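Proline iminopeptidase (Streptomyces halstedii, PDB 3WMR) is an alpha/beta-hydrolase-fold amidohydrolase of the peptidase S33 family that acts on polyketide substrates, with a probable activity releasing N-terminal proline from peptides. Local coordinates at residues A[56-59]-A[60-64]; A[202-206]-A[207-211]. All coordinates share one frame; numbering follows the deposited sequence.

Interaction 1 of 2, residues A[56-59]-A[60-64]; sequences PGST and HDYLL
S58 meets Y62 directly after P56 and G57, which end an HGGPG sequence characteristic of proline iminopeptidases, in a loop that in relatives lies beside the oxyanion hole and probably does so here. The S58 contact is made through its hydroxyl: OG lies 3.7 Å from Y62 CE1, set obliquely to the phenol ring. Swung opposite its own backbone nitrogen (chi1 -177°), OG reaches along the chain toward that ring. T59 makes the closer contacts. Its carbonyl oxygen sits at the rim of the Y62 ring, near the ring plane, with T59 O to Y62 CD1 at 3.2 Å, a polar approach to aromatic C-H groups rather than packing on a face. T59 OG1, held between the backbone N and the carbonyl carbon (chi1 64°), donates to D61 OD2 over 2.7 Å. The acceptor is used on its anti side and the donor stands 23° out of the carboxylate plane, while the two side chains cross obliquely. T59 CB closes on the same oxygen, 3.3 Å from D61 OD2. Just beyond, backbone bonds from L63 N to H60 O and from L64 N to D61 O set the tight 3-10 turn that presents D61 and Y62. With an alanine at D61, T59 OG1 would probably lose its carboxylate acceptor and be less firmly fixed in rotation. T216, on helix 211-222, is a second partner of T59 OG1 and also hydrogen-bonds Y62 N, tying both segments to that helix. The Y62 hydroxyl is bonded to G54 N and to Q125 OE1, so the phenol is fixed at its polar end as well as bordered by S58 and T59. The chemistry therefore implies a buried turn fixed by the T59-D61 bond and the Y62 hydroxyl bonds, close to the predicted nucleophile S126.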
loop_
_atom_site.group_PDB
_atom_site.type_symbol
_atom_site.label_atom_id
_atom_site.label_comp_id
_atom_site.label_asym_id
_atom_site.label_seq_id
_atom_site.Cartn_x
_atom_site.Cartn_y
_atom_site.Cartn_z
ATOM N N PRO A 56 2.636 -6.969 -0.018
ATOM C CA PRO A 56 1.748 -7.508 -1.053
ATOM C C PRO A 56 0.731 -8.494 -0.464
ATOM O O PRO A 56 0.962 -9.033 0.621
ATOM C CB PRO A 56 2.690 -8.256 -1.987
ATOM C CG PRO A 56 4.054 -7.731 -1.727
ATOM C CD PRO A 56 4.059 -7.140 -0.348
ATOM N N GLY A 57 -0.370 -8.722 -1.179
ATOM C CA GLY A 57 -1.337 -9.743 -0.788
ATOM C C GLY A 57 -2.483 -9.202 0.043
ATOM O O GLY A 57 -3.254 -9.970 0.615
ATOM N N SER A 58 -2.596 -7.880 0.097
ATOM C CA SER A 58 -3.718 -7.238 0.745
ATOM C C SER A 58 -4.825 -7.083 -0.320
ATOM O O SER A 58 -4.790 -7.763 -1.352
ATOM C CB SER A 58 -3.257 -5.909 1.337
ATOM O OG SER A 58 -4.300 -5.269 2.037
ATOM N N THR A 59 -5.823 -6.243 -0.071
ATOM C CA THR A 59 -6.853 -5.994 -1.060
ATOM C C THR A 59 -7.184 -4.510 -1.086
ATOM O O THR A 59 -6.734 -3.749 -0.230
ATOM C CB THR A 59 -8.129 -6.837 -0.806
ATOM O OG1 THR A 59 -8.733 -6.469 0.452
ATOM C CG2 THR A 59 -7.815 -8.328 -0.823
ATOM N N HIS A 60 -7.971 -4.109 -2.076
ATOM C CA HIS A 60 -8.364 -2.706 -2.254
ATOM C C HIS A 60 -9.294 -2.193 -1.166
ATOM O O HIS A 60 -9.468 -0.982 -1.021
ATOM C CB HIS A 60 -9.118 -2.525 -3.572
ATOM C CG HIS A 60 -10.569 -2.910 -3.489
ATOM N ND1 HIS A 60 -10.999 -4.219 -3.558
ATOM C CD2 HIS A 60 -11.681 -2.160 -3.307
ATOM C CE1 HIS A 60 -12.315 -4.257 -3.427
ATOM N NE2 HIS A 60 -12.751 -3.019 -3.269
ATOM N N ASP A 61 -9.912 -3.114 -0.430
ATOM C CA ASP A 61 -11.084 -2.794 0.412
ATOM C C ASP A 61 -10.826 -1.697 1.430
ATOM O O ASP A 61 -11.624 -0.777 1.560
ATOM C CB ASP A 61 -11.591 -4.052 1.143
ATOM C CG ASP A 61 -12.058 -5.126 0.191
ATOM O OD1 ASP A 61 -13.289 -5.289 0.030
ATOM O OD2 ASP A 61 -11.193 -5.810 -0.395
ATOM N N TYR A 62 -9.714 -1.789 2.151
ATOM C CA TYR A 62 -9.341 -0.763 3.150
ATOM C C TYR A 62 -9.068 0.629 2.552
ATOM O O TYR A 62 -8.966 1.604 3.290
ATOM C CB TYR A 62 -8.139 -1.229 3.993
ATOM C CG TYR A 62 -6.777 -1.036 3.317
ATOM C CD1 TYR A 62 -6.357 -1.893 2.314
ATOM C CD2 TYR A 62 -5.912 -0.003 3.703
ATOM C CE1 TYR A 62 -5.135 -1.722 1.681
ATOM C CE2 TYR A 62 -4.663 0.168 3.075
ATOM C CZ TYR A 62 -4.292 -0.696 2.059
ATOM O OH TYR A 62 -3.085 -0.559 1.406
ATOM N N LEU A 63 -8.940 0.719 1.224
ATOM C CA LEU A 63 -8.746 2.006 0.548
ATOM C C LEU A 63 -10.051 2.626 0.046
ATOM O O LEU A 63 -10.008 3.658 -0.631
ATOM C CB LEU A 63 -7.762 1.854 -0.629
ATOM C CG LEU A 63 -6.320 1.522 -0.256
ATOM C CD1 LEU A 63 -5.465 1.342 -1.497
ATOM C CD2 LEU A 63 -5.713 2.596 0.630
ATOM N N LEU A 64 -11.205 2.030 0.382
ATOM C CA LEU A 64 -12.491 2.436 -0.229
ATOM C C LEU A 64 -12.922 3.856 0.137
ATOM O O LEU A 64 -13.599 4.498 -0.633
ATOM C CB LEU A 64 -13.617 1.448 0.114
ATOM C CG LEU A 64 -13.685 0.211 -0.780
ATOM C CD1 LEU A 64 -14.647 -0.825 -0.187
ATOM C CD2 LEU A 64 -14.092 0.588 -2.197
#

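Interaction 2 of 2, residues A[202-206]-A[207-211]; sequences HVCRI and VPWPR
The turn between helices 189-202 and 211-222, part of the helical cap inserted into the alpha/beta-hydrolase fold, doubles back so that C204 and I206 meet W209 and P210. C204 SG extends on the far side from its backbone nitrogen (chi1 -177°) and lies 3.7 Å from P210 CD. The same sulfur is 4.9 Å from the centroid of the W209 five-membered ring and 47° off the ring normal, an oblique sulfur-aromatic contact. The indole edge is occupied too. I206 O approaches in the ring plane, 3.3 Å from W209 CD1, and also receives a CA-H...O contact from W209 CA (3.5 Å, angle at H 152°). Along that same edge a water bridges the turn: it donates to C204 O over 2.7 Å and accepts from W209 NE1 over 2.8 Å, so the indole N-H and the carbonyl share one mediator. I206 and P210 cross at about a right angle, CB to CD 4.0 Å. A cis peptide precedes P208 at the bend. P210 stands at the N-cap of helix 211-222, and W209 meets F213 of that helix edge-to-face and contacts F217. V207 and W209 rest against helix 189-202 at R196, while C204 touches V294 in the loop after strand 283-288, joining the cap to the core.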
loop_
_atom_site.group_PDB
_atom_site.type_symbol
_atom_site.label_atom_id
_atom_site.label_comp_id
_atom_site.label_asym_id
_atom_site.label_seq_id
_atom_site.Cartn_x
_atom_site.Cartn_y
_atom_site.Cartn_z
ATOM N N HIS A 202 0.569 2.089 15.686
ATOM C CA HIS A 202 1.262 2.406 14.438
ATOM C C HIS A 202 0.594 1.910 13.150
ATOM O O HIS A 202 1.046 2.282 12.063
ATOM C CB HIS A 202 2.699 1.866 14.496
ATOM C CG HIS A 202 3.448 2.271 15.724
ATOM N ND1 HIS A 202 3.790 1.373 16.712
ATOM C CD2 HIS A 202 3.915 3.472 16.134
ATOM C CE1 HIS A 202 4.425 2.004 17.681
ATOM N NE2 HIS A 202 4.516 3.278 17.355
ATOM N N VAL A 203 -0.473 1.111 13.232
ATOM C CA VAL A 203 -1.105 0.597 12.003
ATOM C C VAL A 203 -2.508 1.168 11.793
ATOM O O VAL A 203 -2.829 1.669 10.709
ATOM C CB VAL A 203 -1.124 -0.942 11.952
ATOM C CG1 VAL A 203 -1.890 -1.429 10.738
ATOM C CG2 VAL A 203 0.303 -1.503 11.899
ATOM N N CYS A 204 -3.344 1.064 12.825
ATOM C CA CYS A 204 -4.690 1.620 12.800
ATOM C C CYS A 204 -5.106 1.966 14.222
ATOM O O CYS A 204 -5.412 1.078 15.031
ATOM C CB CYS A 204 -5.694 0.625 12.204
ATOM S SG CYS A 204 -7.381 1.298 12.073
ATOM N N ARG A 205 -5.114 3.256 14.518
ATOM C CA ARG A 205 -5.466 3.727 15.847
ATOM C C ARG A 205 -6.975 3.700 16.137
ATOM O O ARG A 205 -7.388 3.905 17.279
ATOM C CB ARG A 205 -4.883 5.122 16.067
ATOM C CG ARG A 205 -3.366 5.107 16.100
ATOM C CD ARG A 205 -2.761 6.449 15.773
ATOM N NE ARG A 205 -2.717 7.340 16.922
ATOM C CZ ARG A 205 -1.823 7.276 17.904
ATOM N NH1 ARG A 205 -0.889 6.328 17.931
ATOM N NH2 ARG A 205 -1.882 8.155 18.894
ATOM N N ILE A 206 -7.799 3.424 15.130
ATOM C CA ILE A 206 -9.231 3.292 15.371
ATOM C C ILE A 206 -9.576 1.844 15.696
ATOM O O ILE A 206 -9.339 0.940 14.876
ATOM C CB ILE A 206 -10.100 3.756 14.187
ATOM C CG1 ILE A 206 -9.736 5.180 13.778
ATOM C CG2 ILE A 206 -11.588 3.697 14.580
ATOM C CD1 ILE A 206 -10.277 5.579 12.420
ATOM N N VAL A 207 -10.147 1.655 16.893
ATOM C CA VAL A 207 -10.606 0.364 17.404
ATOM C C VAL A 207 -11.987 0.593 18.047
ATOM O O VAL A 207 -12.140 1.561 18.783
ATOM C CB VAL A 207 -9.631 -0.175 18.470
ATOM C CG1 VAL A 207 -10.154 -1.459 19.102
ATOM C CG2 VAL A 207 -8.245 -0.391 17.858
ATOM N N PRO A 208 -13.001 -0.256 17.744
ATOM C CA PRO A 208 -12.989 -1.368 16.796
ATOM C C PRO A 208 -12.475 -0.925 15.425
ATOM O O PRO A 208 -12.602 0.243 15.062
ATOM C CB PRO A 208 -14.464 -1.769 16.705
ATOM C CG PRO A 208 -15.051 -1.361 18.018
ATOM C CD PRO A 208 -14.337 -0.083 18.363
ATOM N N TRP A 209 -11.879 -1.836 14.676
ATOM C CA TRP A 209 -11.373 -1.486 13.352
ATOM C C TRP A 209 -12.517 -1.016 12.428
ATOM O O TRP A 209 -13.637 -1.565 12.501
ATOM C CB TRP A 209 -10.644 -2.681 12.734
ATOM C CG TRP A 209 -9.295 -2.975 13.350
ATOM C CD1 TRP A 209 -8.528 -2.126 14.084
ATOM C CD2 TRP A 209 -8.543 -4.188 13.226
ATOM N NE1 TRP A 209 -7.366 -2.736 14.454
ATOM C CE2 TRP A 209 -7.336 -4.001 13.929
ATOM C CE3 TRP A 209 -8.775 -5.419 12.593
ATOM C CZ2 TRP A 209 -6.355 -4.987 14.016
ATOM C CZ3 TRP A 209 -7.799 -6.406 12.684
ATOM C CH2 TRP A 209 -6.601 -6.182 13.402
ATOM N N PRO A 210 -12.247 0.002 11.568
ATOM C CA PRO A 210 -13.154 0.348 10.479
ATOM C C PRO A 210 -13.475 -0.892 9.647
ATOM O O PRO A 210 -12.608 -1.739 9.457
ATOM C CB PRO A 210 -12.338 1.351 9.651
ATOM C CG PRO A 210 -11.419 1.987 10.632
ATOM C CD PRO A 210 -11.083 0.910 11.622
ATOM N N ARG A 211 -14.712 -1.015 9.178
ATOM C CA ARG A 211 -15.111 -2.184 8.380
ATOM C C ARG A 211 -14.193 -2.404 7.168
ATOM O O ARG A 211 -13.824 -3.543 6.830
ATOM C CB ARG A 211 -16.541 -2.024 7.880
ATOM C CG ARG A 211 -17.098 -3.280 7.219
ATOM C CD ARG A 211 -17.933 -2.932 6.000
ATOM N NE ARG A 211 -17.085 -2.521 4.893
ATOM C CZ ARG A 211 -16.639 -3.314 3.918
ATOM N NH1 ARG A 211 -16.964 -4.603 3.876
ATOM N NH2 ARG A 211 -15.856 -2.799 2.968
HETATM O O HOH W 1 -5.037 -1.554 15.443
#

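Helix 211-222 is the physical link between the two turns. Interaction 2 leads into its N-terminus at P210, and interaction 1 hydrogen-bonds to its T216. The centres lie 14 Å apart, and the two touch by packing, L64 CD1 to R211 NH2 at 3.9 Å. Both approach the predicted catalytic residues. The Y62 side chain is about 5 Å from that of S126 and about 6 Å from that of H293, while the C204 side chain is also about 6 Å from that of H293. A core loop and a cap turn thus come near the same histidine. The ligand seen in this entry contacts T241, W245 and S246, residues outside both contacts.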